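Local atomic coordinates of putative alpha-N-acetylgalactosaminidase (Bacillus halodurans C-125, PDB entry 3CC1), a protein that probably removes terminal alpha-linked N-acetylgalactosamine from glycoconjugates by hydrolysis, as a putative alpha-N-acetylgalactosaminidase with a TIM-barrel domain and a C-terminal beta-sandwich domain. Residues W308-S313 with W359-R364; L382-D387 with Q407-S412; V395-V400 with L427-D432. One frame throughout, in Å; residues are numbered along the deposited sequence. Where two conformers were deposited one is given.

Contact 1: residues W308-S313 with W359-R364. Unlike the reference sequence in segment 308-313: H312 (reference Arg).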
ATOM      1  N   TRP A 308      -7.489 -19.940  -9.370  1.00 21.80           N
ATOM      2  CA  TRP A 308      -8.176 -19.909 -10.658  1.00 22.11           C
ATOM      3  C   TRP A 308      -9.458 -20.737 -10.584  1.00 21.66           C
ATOM      4  O   TRP A 308     -10.483 -20.329 -11.070  1.00 21.70           O
ATOM      5  CB  TRP A 308      -7.313 -20.490 -11.791  1.00 22.22           C
ATOM      6  CG  TRP A 308      -6.383 -19.552 -12.570  1.00 22.74           C
ATOM      7  CD1 TRP A 308      -6.303 -19.463 -13.922  1.00 23.76           C
ATOM      8  CD2 TRP A 308      -5.381 -18.640 -12.054  1.00 23.59           C
ATOM      9  NE1 TRP A 308      -5.339 -18.560 -14.291  1.00 22.13           N
ATOM     10  CE2 TRP A 308      -4.752 -18.043 -13.167  1.00 22.62           C
ATOM     11  CE3 TRP A 308      -4.977 -18.256 -10.777  1.00 21.48           C
ATOM     12  CZ2 TRP A 308      -3.735 -17.121 -13.037  1.00 23.76           C
ATOM     13  CZ3 TRP A 308      -3.941 -17.317 -10.652  1.00 24.79           C
ATOM     14  CH2 TRP A 308      -3.346 -16.762 -11.774  1.00 23.02           C
ATOM     15  N   ALA A 309      -9.383 -21.888  -9.952  1.00 21.91           N
ATOM     16  CA  ALA A 309     -10.578 -22.753  -9.768  1.00 21.86           C
ATOM     17  C   ALA A 309     -11.655 -22.075  -8.926  1.00 22.12           C
ATOM     18  O   ALA A 309     -12.787 -21.955  -9.346  1.00 22.17           O
ATOM     19  CB  ALA A 309     -10.190 -24.099  -9.120  1.00 21.45           C
ATOM     20  N   ILE A 310     -11.266 -21.580  -7.758  1.00 22.36           N
ATOM     21  CA  ILE A 310     -12.212 -21.090  -6.758  1.00 23.39           C
ATOM     22  C   ILE A 310     -12.839 -19.767  -7.181  1.00 24.43           C
ATOM     23  O   ILE A 310     -13.935 -19.445  -6.743  1.00 25.41           O
ATOM     24  CB  ILE A 310     -11.539 -20.948  -5.368  1.00 23.73           C
ATOM     25  CG1 ILE A 310     -12.591 -21.001  -4.238  1.00 26.36           C
ATOM     26  CG2 ILE A 310     -10.716 -19.651  -5.284  1.00 21.12           C
ATOM     27  CD1 ILE A 310     -12.815 -22.356  -3.681  1.00 27.96           C
ATOM     28  N   CYS A 311     -12.205 -19.023  -8.089  1.00 24.63           N
ATOM     29  CA  CYS A 311     -12.833 -17.775  -8.540  1.00 25.57           C
ATOM     30  C   CYS A 311     -13.524 -17.836  -9.935  1.00 25.23           C
ATOM     31  O   CYS A 311     -14.059 -16.839 -10.421  1.00 24.56           O
ATOM     32  CB  CYS A 311     -11.869 -16.598  -8.403  1.00 26.65           C
ATOM     33  SG  CYS A 311     -10.726 -16.452  -9.706  1.00 31.13           S
ATOM     34  N   HIS A 312     -13.569 -19.029 -10.528  1.00 24.82           N
ATOM     35  CA  HIS A 312     -14.214 -19.241 -11.846  1.00 23.40           C
ATOM     36  C   HIS A 312     -13.461 -18.556 -12.998  1.00 23.21           C
ATOM     37  O   HIS A 312     -14.069 -18.066 -13.928  1.00 22.78           O
ATOM     38  CB  HIS A 312     -15.658 -18.739 -11.843  1.00 23.99           C
ATOM     39  CG  HIS A 312     -16.610 -19.567 -11.030  1.00 24.03           C
ATOM     40  ND1 HIS A 312     -16.714 -20.932 -11.165  1.00 24.69           N
ATOM     41  CD2 HIS A 312     -17.548 -19.209 -10.122  1.00 22.52           C
ATOM     42  CE1 HIS A 312     -17.657 -21.383 -10.360  1.00 22.79           C
ATOM     43  NE2 HIS A 312     -18.193 -20.355  -9.729  1.00 20.86           N
ATOM     44  N   SER A 313     -12.137 -18.536 -12.948  1.00 22.14           N
ATOM     45  CA  SER A 313     -11.380 -18.020 -14.066  1.00 21.90           C
ATOM     46  C   SER A 313     -11.484 -19.012 -15.251  1.00 22.09           C
ATOM     47  O   SER A 313     -11.471 -20.251 -15.038  1.00 22.20           O
ATOM     48  CB  SER A 313      -9.905 -17.840 -13.667  1.00 21.73           C
ATOM     49  OG  SER A 313      -9.127 -17.244 -14.718  1.00 23.05           O
ATOM     50  N   TRP A 359     -10.259 -18.522   0.616  1.00 20.63           N
ATOM     51  CA  TRP A 359     -11.403 -18.321  -0.272  1.00 21.57           C
ATOM     52  C   TRP A 359     -12.301 -19.562  -0.057  1.00 21.84           C
ATOM     53  O   TRP A 359     -11.825 -20.596   0.422  1.00 20.30           O
ATOM     54  CB  TRP A 359     -11.010 -18.266  -1.767  1.00 22.08           C
ATOM     55  CG  TRP A 359     -10.350 -16.998  -2.226  1.00 25.13           C
ATOM     56  CD1 TRP A 359      -9.111 -16.545  -1.856  1.00 28.79           C
ATOM     57  CD2 TRP A 359     -10.842 -16.054  -3.169  1.00 24.67           C
ATOM     58  NE1 TRP A 359      -8.841 -15.368  -2.458  1.00 26.58           N
ATOM     59  CE2 TRP A 359      -9.879 -15.038  -3.275  1.00 27.52           C
ATOM     60  CE3 TRP A 359     -12.004 -15.964  -3.919  1.00 25.07           C
ATOM     61  CZ2 TRP A 359     -10.035 -13.949  -4.100  1.00 29.70           C
ATOM     62  CZ3 TRP A 359     -12.174 -14.890  -4.714  1.00 27.66           C
ATOM     63  CH2 TRP A 359     -11.185 -13.882  -4.812  1.00 28.20           C
ATOM     64  N   ALA A 360     -13.573 -19.443  -0.414  1.00 21.24           N
ATOM     65  CA  ALA A 360     -14.545 -20.528  -0.289  1.00 21.59           C
ATOM     66  C   ALA A 360     -15.561 -20.560  -1.428  1.00 22.09           C
ATOM     67  O   ALA A 360     -15.792 -19.573  -2.162  1.00 22.86           O
ATOM     68  CB  ALA A 360     -15.258 -20.438   1.071  1.00 20.82           C
ATOM     69  N   ALA A 361     -16.187 -21.719  -1.563  1.00 22.81           N
ATOM     70  CA  ALA A 361     -17.323 -21.893  -2.456  1.00 22.69           C
ATOM     71  C   ALA A 361     -18.174 -23.064  -2.001  1.00 23.20           C
ATOM     72  O   ALA A 361     -17.796 -23.841  -1.121  1.00 23.42           O
ATOM     73  CB  ALA A 361     -16.875 -22.088  -3.951  1.00 20.54           C
ATOM     74  N   ASN A 362     -19.330 -23.170  -2.630  1.00 23.89           N
ATOM     75  CA  ASN A 362     -20.282 -24.204  -2.313  1.00 23.77           C
ATOM     76  C   ASN A 362     -20.557 -25.060  -3.524  1.00 24.84           C
ATOM     77  O   ASN A 362     -20.683 -24.575  -4.645  1.00 22.69           O
ATOM     78  CB  ASN A 362     -21.580 -23.599  -1.775  1.00 23.68           C
ATOM     79  CG  ASN A 362     -21.406 -23.039  -0.366  1.00 24.87           C
ATOM     80  OD1 ASN A 362     -20.749 -22.039  -0.161  1.00 33.26           O
ATOM     81  ND2 ASN A 362     -21.937 -23.709   0.585  1.00 27.14           N
ATOM     82  N   GLY A 363     -20.616 -26.365  -3.274  1.00 25.90           N
ATOM     83  CA  GLY A 363     -20.943 -27.326  -4.299  1.00 27.85           C
ATOM     84  C   GLY A 363     -22.439 -27.518  -4.328  1.00 29.60           C
ATOM     85  O   GLY A 363     -23.166 -26.901  -3.568  1.00 29.58           O
ATOM     86  N   ARG A 364     -22.896 -28.374  -5.218  1.00 32.32           N
ATOM     87  CA  ARG A 364     -24.311 -28.456  -5.515  1.00 35.08           C
ATOM     88  C   ARG A 364     -24.780 -29.789  -4.990  1.00 35.75           C
ATOM     89  O   ARG A 364     -25.833 -30.254  -5.342  1.00 37.57           O
ATOM     90  CB  ARG A 364     -24.575 -28.312  -7.036  1.00 35.62           C
ATOM     91  CG  ARG A 364     -24.304 -26.858  -7.631  1.00 37.46           C
ATOM     92  CD  ARG A 364     -25.480 -25.837  -7.342  1.00 39.17           C
TER
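The C-terminal end of helix 298-310, from the TIM-barrel part of the chain, packs on strand 356-362 of the C-terminal beta-sandwich domain. The contact is apolar and buried. I310 carries most of it, with its side chain leaving the helix toward the strand. From CB, CG1 runs anti to the backbone N (chi1 -157°) and comes near CB of W359. CG2 takes the crowded place between the backbone N and the carbonyl carbon. I310 CG2 lies 3.8 Å from W359 CB and meets the indole obliquely, around CG and CE3. At the tip, I310 CD1 reaches 4.0 Å from the backbone C of A360. The same methyl packs on the CB of A361. An alanine in place of I310 would remove CG1, CG2 and CD1, and would probably loosen the fit between the helix end and the strand. I310 also touches I340 of helix 335-343, and the W359 ring meets F349 edge-to-face. The helix stops in a Schellman motif: H312 has a positive phi of 68°, and S313 N bonds back to W308 O at 3.1 Å. C311, in this turn, adds the last touch, its CB lying 4.1 Å from W359 CZ3.

Contact 2: residues L382-D387 with Q407-S412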
ATOM      1  N   LEU A 382      -1.947 -22.027   8.697  1.00 28.31           N
ATOM      2  CA  LEU A 382      -3.239 -21.476   8.293  1.00 29.34           C
ATOM      3  C   LEU A 382      -4.379 -22.069   9.116  1.00 29.49           C
ATOM      4  O   LEU A 382      -4.402 -23.252   9.360  1.00 28.24           O
ATOM      5  CB  LEU A 382      -3.464 -21.699   6.798  1.00 29.79           C
ATOM      6  CG  LEU A 382      -2.895 -20.411   6.193  1.00 30.24           C
ATOM      7  CD1 LEU A 382      -1.403 -20.550   5.954  1.00 26.81           C
ATOM      8  CD2 LEU A 382      -3.665 -20.066   5.040  1.00 28.33           C
ATOM      9  N   GLN A 383      -5.301 -21.210   9.539  1.00 30.48           N
ATOM     10  CA  GLN A 383      -6.430 -21.610  10.368  1.00 31.23           C
ATOM     11  C   GLN A 383      -7.725 -21.450   9.594  1.00 29.31           C
ATOM     12  O   GLN A 383      -7.843 -20.634   8.683  1.00 28.95           O
ATOM     13  CB  GLN A 383      -6.592 -20.726  11.606  1.00 32.56           C
ATOM     14  CG  GLN A 383      -5.359 -20.403  12.424  1.00 38.67           C
ATOM     15  CD  GLN A 383      -5.074 -21.376  13.566  1.00 44.56           C
ATOM     16  OE1 GLN A 383      -5.989 -21.986  14.171  1.00 46.66           O
ATOM     17  NE2 GLN A 383      -3.776 -21.506  13.894  1.00 45.06           N
ATOM     18  N   PHE A 384      -8.722 -22.179  10.047  1.00 27.06           N
ATOM     19  CA  PHE A 384     -10.025 -22.076   9.483  1.00 26.22           C
ATOM     20  C   PHE A 384     -11.064 -22.572  10.475  1.00 24.71           C
ATOM     21  O   PHE A 384     -10.818 -23.523  11.222  1.00 24.21           O
ATOM     22  CB  PHE A 384     -10.011 -22.837   8.133  1.00 27.24           C
ATOM     23  CG  PHE A 384     -11.301 -23.369   7.750  1.00 27.56           C
ATOM     24  CD1 PHE A 384     -12.255 -22.545   7.251  1.00 33.61           C
ATOM     25  CD2 PHE A 384     -11.553 -24.691   7.876  1.00 34.01           C
ATOM     26  CE1 PHE A 384     -13.481 -23.039   6.936  1.00 36.34           C
ATOM     27  CE2 PHE A 384     -12.763 -25.199   7.576  1.00 33.39           C
ATOM     28  CZ  PHE A 384     -13.739 -24.373   7.120  1.00 35.22           C
ATOM     29  N   ARG A 385     -12.213 -21.900  10.507  1.00 22.59           N
ATOM     30  CA  ARG A 385     -13.375 -22.333  11.314  1.00 22.44           C
ATOM     31  C   ARG A 385     -14.627 -22.356  10.470  1.00 21.50           C
ATOM     32  O   ARG A 385     -14.797 -21.586   9.517  1.00 21.27           O
ATOM     33  CB  ARG A 385     -13.626 -21.393  12.511  1.00 22.42           C
ATOM     34  CG  ARG A 385     -12.488 -21.208  13.479  1.00 20.17           C
ATOM     35  CD  ARG A 385     -12.896 -20.178  14.586  1.00 21.83           C
ATOM     36  NE  ARG A 385     -13.477 -18.993  13.985  1.00 25.27           N
ATOM     37  CZ  ARG A 385     -12.803 -17.927  13.561  1.00 24.25           C
ATOM     38  NH1 ARG A 385     -11.495 -17.847  13.721  1.00 25.67           N
ATOM     39  NH2 ARG A 385     -13.441 -16.968  12.933  1.00 23.17           N
ATOM     40  N   LEU A 386     -15.510 -23.263  10.820  1.00 20.33           N
ATOM     41  CA  LEU A 386     -16.767 -23.431  10.083  1.00 20.15           C
ATOM     42  C   LEU A 386     -17.620 -22.155  10.033  1.00 19.88           C
ATOM     43  O   LEU A 386     -18.338 -21.915   9.069  1.00 19.09           O
ATOM     44  CB  LEU A 386     -17.564 -24.617  10.649  1.00 19.46           C
ATOM     45  CG  LEU A 386     -16.924 -25.991  10.382  1.00 18.98           C
ATOM     46  CD1 LEU A 386     -17.687 -27.165  11.100  1.00 18.02           C
ATOM     47  CD2 LEU A 386     -16.805 -26.289   8.859  1.00 17.82           C
ATOM     48  N   ASP A 387     -17.546 -21.340  11.077  1.00 20.70           N
ATOM     49  CA  ASP A 387     -18.338 -20.092  11.137  1.00 21.60           C
ATOM     50  C   ASP A 387     -17.972 -19.097  10.039  1.00 22.15           C
ATOM     51  O   ASP A 387     -18.727 -18.206   9.737  1.00 24.00           O
ATOM     52  CB  ASP A 387     -18.298 -19.425  12.536  1.00 22.54           C
ATOM     53  CG  ASP A 387     -16.871 -19.207  13.084  1.00 24.26           C
ATOM     54  OD1 ASP A 387     -16.122 -18.391  12.518  1.00 26.62           O
ATOM     55  OD2 ASP A 387     -16.526 -19.849  14.098  1.00 27.10           O
ATOM     56  N   GLN A 407      -9.518 -34.968   8.333  1.00 23.57           N
ATOM     57  CA  GLN A 407     -10.118 -35.096   9.672  1.00 23.70           C
ATOM     58  C   GLN A 407     -11.519 -34.567   9.693  1.00 23.81           C
ATOM     59  O   GLN A 407     -11.987 -33.953   8.735  1.00 22.69           O
ATOM     60  CB  GLN A 407      -9.365 -34.250  10.677  1.00 24.05           C
ATOM     61  CG  GLN A 407      -9.437 -32.775  10.332  1.00 23.41           C
ATOM     62  CD  GLN A 407      -8.770 -31.864  11.373  1.00 25.36           C
ATOM     63  OE1 GLN A 407      -7.568 -31.646  11.320  1.00 26.85           O
ATOM     64  NE2 GLN A 407      -9.563 -31.297  12.279  1.00 23.28           N
ATOM     65  N   SER A 408     -12.181 -34.755  10.828  1.00 23.60           N
ATOM     66  CA  SER A 408     -13.479 -34.148  11.017  1.00 23.73           C
ATOM     67  C   SER A 408     -13.241 -32.804  11.696  1.00 23.44           C
ATOM     68  O   SER A 408     -12.140 -32.552  12.211  1.00 24.74           O
ATOM     69  CB  SER A 408     -14.376 -35.077  11.829  1.00 24.84           C
ATOM     70  OG  SER A 408     -14.032 -34.975  13.189  1.00 27.37           O
ATOM     71  N   LEU A 409     -14.207 -31.898  11.608  1.00 21.80           N
ATOM     72  CA  LEU A 409     -14.069 -30.589  12.207  1.00 21.64           C
ATOM     73  C   LEU A 409     -15.431 -30.169  12.699  1.00 21.17           C
ATOM     74  O   LEU A 409     -16.389 -30.179  11.928  1.00 21.20           O
ATOM     75  CB  LEU A 409     -13.529 -29.577  11.174  1.00 21.81           C
ATOM     76  CG  LEU A 409     -13.272 -28.175  11.730  1.00 22.17           C
ATOM     77  CD1 LEU A 409     -12.057 -28.195  12.705  1.00 20.51           C
ATOM     78  CD2 LEU A 409     -13.082 -27.156  10.540  1.00 20.86           C
ATOM     79  N   ALA A 410     -15.500 -29.822  13.986  1.00 20.14           N
ATOM     80  CA  ALA A 410     -16.720 -29.422  14.672  1.00 21.12           C
ATOM     81  C   ALA A 410     -16.806 -27.900  14.700  1.00 21.16           C
ATOM     82  O   ALA A 410     -15.784 -27.210  14.600  1.00 20.96           O
ATOM     83  CB  ALA A 410     -16.723 -29.981  16.128  1.00 19.67           C
ATOM     84  N   PRO A 411     -18.015 -27.350  14.832  1.00 22.37           N
ATOM     85  CA  PRO A 411     -18.079 -25.888  14.881  1.00 23.49           C
ATOM     86  C   PRO A 411     -17.246 -25.247  16.034  1.00 25.66           C
ATOM     87  O   PRO A 411     -16.801 -24.080  15.940  1.00 24.42           O
ATOM     88  CB  PRO A 411     -19.570 -25.636  15.085  1.00 24.05           C
ATOM     89  CG  PRO A 411     -20.216 -26.783  14.483  1.00 23.18           C
ATOM     90  CD  PRO A 411     -19.356 -27.946  14.868  1.00 23.46           C
ATOM     91  N   SER A 412     -17.004 -26.003  17.102  1.00 26.88           N
ATOM     92  CA  SER A 412     -16.262 -25.440  18.226  1.00 29.31           C
ATOM     93  C   SER A 412     -14.744 -25.499  18.058  1.00 30.08           C
ATOM     94  O   SER A 412     -14.023 -25.127  18.976  1.00 31.04           O
ATOM     95  CB  SER A 412     -16.612 -26.174  19.513  1.00 30.15           C
ATOM     96  OG  SER A 412     -16.365 -27.571  19.369  1.00 32.05           O
TER
HETATM   97  O   HOH W   1     -14.887 -24.955  13.009  1.00 18.85           O
HETATM   98  O   HOH W   2     -17.302 -22.504  13.893  1.00 22.91           O
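In the C-terminal beta-sandwich domain, the F384 ring has the backbone N of L386 over one face, offset toward the rim. F384 CE2 lies 3.6 Å from L409 CD2, which approaches the ring obliquely. The guanidinium of R385 has the D387 carboxylate at its edge, in plane. The grip is side-on: NE hydrogen-bonds to both D387 oxygens and NH2 to OD1, so OD1 accepts from two nitrogens. The contact joins strand 380-384, in the two-stranded sheet, and the 3-10 segment at L386-D387 to strand 404-409, at the border of the six-stranded one, and the turn that follows. L386 and L409 run past each other in opposite directions, with L386 CG 4.0 Å from L409 CD2. L386 CD1 goes further, to 3.4 Å from L409 O, and also packs on P411 CD. F415 and L429 cover the same apolar cluster. The R385 NH2 has a second partner, I264 O of the second subunit, so the ion pair sits at a subunit interface. Two waters complete the link. One accepts from L386 N and donates to A410 O. The other donates to D387 OD2 and, at 2.6 Å, to P411 O, with a weak bond from D387 N.

Contact 3: residues V395-V400 with L427-D432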
ATOM      1  N   VAL A 395     -18.286 -31.465  10.110  1.00 22.49           N
ATOM      2  CA  VAL A 395     -17.997 -31.871   8.740  1.00 21.99           C
ATOM      3  C   VAL A 395     -16.790 -32.776   8.704  1.00 22.68           C
ATOM      4  O   VAL A 395     -16.017 -32.850   9.661  1.00 23.65           O
ATOM      5  CB  VAL A 395     -17.705 -30.635   7.791  1.00 21.71           C
ATOM      6  CG1 VAL A 395     -18.875 -29.681   7.745  1.00 20.66           C
ATOM      7  CG2 VAL A 395     -16.373 -29.899   8.178  1.00 20.45           C
ATOM      8  N   GLN A 396     -16.688 -33.519   7.595  0.50 23.08           N
ATOM      9  CA  GLN A 396     -15.497 -34.286   7.179  0.50 22.92           C
ATOM     10  C   GLN A 396     -14.652 -33.403   6.240  0.50 22.46           C
ATOM     11  O   GLN A 396     -15.202 -32.731   5.373  0.50 22.43           O
ATOM     12  CB  GLN A 396     -15.932 -35.599   6.452  0.50 23.23           C
ATOM     13  CG  GLN A 396     -16.109 -36.866   7.361  0.50 24.19           C
ATOM     14  CD  GLN A 396     -17.098 -37.928   6.860  0.50 24.26           C
ATOM     15  OE1 GLN A 396     -17.898 -38.446   7.658  0.50 29.42           O
ATOM     16  NE2 GLN A 396     -17.030 -38.292   5.583  0.50 20.06           N
ATOM     17  N   LEU A 397     -13.331 -33.364   6.429  1.00 22.00           N
ATOM     18  CA  LEU A 397     -12.457 -32.554   5.565  1.00 21.67           C
ATOM     19  C   LEU A 397     -11.610 -33.454   4.691  1.00 20.74           C
ATOM     20  O   LEU A 397     -10.983 -34.393   5.184  1.00 20.82           O
ATOM     21  CB  LEU A 397     -11.516 -31.632   6.352  1.00 21.31           C
ATOM     22  CG  LEU A 397     -12.065 -30.579   7.314  1.00 24.01           C
ATOM     23  CD1 LEU A 397     -10.922 -29.757   7.900  1.00 21.38           C
ATOM     24  CD2 LEU A 397     -13.045 -29.671   6.588  1.00 23.06           C
ATOM     25  N   PHE A 398     -11.596 -33.140   3.396  1.00 19.84           N
ATOM     26  CA  PHE A 398     -10.790 -33.874   2.400  1.00 20.10           C
ATOM     27  C   PHE A 398      -9.886 -32.932   1.652  1.00 20.20           C
ATOM     28  O   PHE A 398     -10.243 -31.769   1.411  1.00 21.21           O
ATOM     29  CB  PHE A 398     -11.662 -34.586   1.365  1.00 19.16           C
ATOM     30  CG  PHE A 398     -12.586 -35.594   1.939  1.00 19.20           C
ATOM     31  CD1 PHE A 398     -13.810 -35.212   2.492  1.00 20.25           C
ATOM     32  CD2 PHE A 398     -12.257 -36.917   1.935  1.00 20.33           C
ATOM     33  CE1 PHE A 398     -14.679 -36.144   3.013  1.00 19.83           C
ATOM     34  CE2 PHE A 398     -13.140 -37.871   2.480  1.00 19.17           C
ATOM     35  CZ  PHE A 398     -14.337 -37.470   3.014  1.00 20.17           C
ATOM     36  N   ASN A 399      -8.709 -33.449   1.330  1.00 20.41           N
ATOM     37  CA  ASN A 399      -7.729 -32.812   0.454  1.00 21.68           C
ATOM     38  C   ASN A 399      -8.128 -33.115  -0.977  1.00 21.84           C
ATOM     39  O   ASN A 399      -8.086 -34.254  -1.410  1.00 22.67           O
ATOM     40  CB  ASN A 399      -6.337 -33.381   0.756  1.00 21.38           C
ATOM     41  CG  ASN A 399      -5.232 -32.800  -0.149  1.00 23.01           C
ATOM     42  OD1 ASN A 399      -5.453 -32.431  -1.281  1.00 21.44           O
ATOM     43  ND2 ASN A 399      -4.017 -32.784   0.367  1.00 24.35           N
ATOM     44  N   VAL A 400      -8.559 -32.104  -1.709  1.00 22.50           N
ATOM     45  CA  VAL A 400      -9.163 -32.347  -3.043  1.00 22.83           C
ATOM     46  C   VAL A 400      -8.121 -32.873  -4.032  1.00 23.69           C
ATOM     47  O   VAL A 400      -8.380 -33.798  -4.783  1.00 23.09           O
ATOM     48  CB  VAL A 400      -9.870 -31.097  -3.611  1.00 23.10           C
ATOM     49  CG1 VAL A 400     -10.331 -31.372  -5.080  1.00 23.48           C
ATOM     50  CG2 VAL A 400     -11.046 -30.681  -2.710  1.00 20.42           C
ATOM     51  N   LEU A 427      -9.599 -27.742   0.243  1.00 22.05           N
ATOM     52  CA  LEU A 427     -10.389 -28.638   1.075  1.00 22.49           C
ATOM     53  C   LEU A 427     -11.805 -28.777   0.541  1.00 22.49           C
ATOM     54  O   LEU A 427     -12.401 -27.814   0.031  1.00 22.48           O
ATOM     55  CB  LEU A 427     -10.461 -28.141   2.523  1.00 22.37           C
ATOM     56  CG  LEU A 427      -9.164 -27.820   3.276  1.00 25.10           C
ATOM     57  CD1 LEU A 427      -9.438 -26.952   4.468  1.00 27.82           C
ATOM     58  CD2 LEU A 427      -8.493 -29.110   3.723  1.00 27.93           C
ATOM     59  N   LYS A 428     -12.306 -30.003   0.633  1.00 21.54           N
ATOM     60  CA  LYS A 428     -13.748 -30.263   0.530  1.00 22.53           C
ATOM     61  C   LYS A 428     -14.294 -30.519   1.909  1.00 22.88           C
ATOM     62  O   LYS A 428     -13.745 -31.319   2.666  1.00 22.91           O
ATOM     63  CB  LYS A 428     -14.048 -31.467  -0.361  1.00 22.37           C
ATOM     64  CG  LYS A 428     -15.551 -31.775  -0.489  1.00 25.15           C
ATOM     65  CD  LYS A 428     -15.860 -32.750  -1.597  1.00 26.01           C
ATOM     66  CE  LYS A 428     -15.694 -34.197  -1.205  1.00 25.85           C
ATOM     67  NZ  LYS A 428     -15.974 -35.089  -2.395  1.00 22.76           N
ATOM     68  N   LEU A 429     -15.387 -29.834   2.225  1.00 23.38           N
ATOM     69  CA  LEU A 429     -16.068 -29.994   3.482  1.00 23.02           C
ATOM     70  C   LEU A 429     -17.358 -30.714   3.194  1.00 24.63           C
ATOM     71  O   LEU A 429     -18.237 -30.148   2.537  1.00 24.07           O
ATOM     72  CB  LEU A 429     -16.396 -28.631   4.102  1.00 22.82           C
ATOM     73  CG  LEU A 429     -15.306 -27.749   4.697  1.00 21.95           C
ATOM     74  CD1 LEU A 429     -14.189 -27.568   3.733  1.00 21.36           C
ATOM     75  CD2 LEU A 429     -15.857 -26.410   5.105  1.00 22.02           C
ATOM     76  N   SER A 430     -17.486 -31.957   3.632  1.00 25.25           N
ATOM     77  CA  SER A 430     -18.767 -32.634   3.448  1.00 26.76           C
ATOM     78  C   SER A 430     -19.457 -32.907   4.765  1.00 26.60           C
ATOM     79  O   SER A 430     -18.828 -32.916   5.813  1.00 25.63           O
ATOM     80  CB  SER A 430     -18.659 -33.907   2.564  1.00 27.67           C
ATOM     81  OG  SER A 430     -17.583 -34.733   2.926  1.00 30.91           O
ATOM     82  N   PRO A 431     -20.772 -33.104   4.711  1.00 27.56           N
ATOM     83  CA  PRO A 431     -21.515 -33.356   5.902  1.00 28.70           C
ATOM     84  C   PRO A 431     -20.980 -34.557   6.658  1.00 30.04           C
ATOM     85  O   PRO A 431     -20.548 -35.553   6.072  1.00 29.20           O
ATOM     86  CB  PRO A 431     -22.941 -33.606   5.412  1.00 29.44           C
ATOM     87  CG  PRO A 431     -22.933 -33.502   3.947  1.00 29.02           C
ATOM     88  CD  PRO A 431     -21.568 -33.203   3.479  1.00 28.53           C
ATOM     89  N   ASP A 432     -20.969 -34.422   7.966  1.00 31.42           N
ATOM     90  CA  ASP A 432     -20.495 -35.467   8.823  1.00 34.06           C
ATOM     91  C   ASP A 432     -21.426 -36.649   8.663  1.00 34.66           C
ATOM     92  O   ASP A 432     -22.648 -36.523   8.759  1.00 35.74           O
ATOM     93  CB  ASP A 432     -20.544 -35.026  10.265  1.00 35.23           C
ATOM     94  CG  ASP A 432     -19.811 -35.958  11.169  1.00 38.11           C
ATOM     95  OD1 ASP A 432     -18.705 -36.408  10.780  1.00 41.08           O
ATOM     96  OD2 ASP A 432     -20.335 -36.184  12.291  1.00 45.59           O
TER
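Strands 395-399 and 424-431 pair as antiparallel neighbours in the beta-sandwich domain, with the short segments at 152°. Backbone hydrogen bonds hold them together. Q396 with S430 and F398 with K428 are the hydrogen-bonded pairs, each joined by two N-H to O bonds. The shortest are Q396 N to S430 O and K428 N to F398 O, both 2.8 Å. All four acceptors are met in the carbonyl plane. Two CA-H...O contacts, L429 CA to Q396 O and L397 CA to K428 O, lie between the pairs. A third, L427 CA to F398 O at 3.2 Å, lies past the second pair.

Apolar contacts follow on the face bearing L397 and L429. These two side chains lie side by side and point the same way. L397 CD2 is 3.5 Å from L429 CG. V395, at the start of its strand, also brings CG2 to L429 CG. Past the other end of that strand, V400 CG2 reaches K428 N at 3.6 Å and also packs on K428 CB.

Polar and aromatic contacts fill the face of Q396, F398, K428 and S430. S430 OG, in the crowded place between backbone N and carbonyl carbon (chi1 46°), meets the F398 ring at its edge, 3.2 Å from CE1. The K428 chain bends at chi3, 83°. This brings K428 NZ over the F398 ring at 5.7 Å from the centroid, at most a weak attraction. NZ hydrogen-bonds to a bound polyether, probably from the crystallisation liquor, whose pocket includes F398, K428 and S430. Q396 OE1 hydrogen-bonds to R433 N.

Strand 404-409 flanks strand 395-399 on the side away from 424-431. Strand 368-374 borders 424-431 on its other side, with V370 bonded to L427. F415 of strand 415-419, in the two-stranded sheet, packs against L397 and L427.

Overall arrangement
The chain runs from the TIM-barrel part into the beta sandwich. Contact 1 comes first. It closes a loop of 45 residues, which holds helices 326-332 and 335-343, and ties the two domains together. It closes before either of the others opens. Contacts 2 and 3, closing loops of 19 and 26 residues, then cross: segment 395-400 falls between the two segments of contact 2, and 427-432 follows both. Contact 2 bridges the two sheets of the sandwich, while contact 3 pairs strands within the larger sheet. They touch where strands 395-399 and 404-409 run side by side; the two contact centres are about 10 Å apart. Contact 1 reaches that sheet through strand 356-362, without touching either.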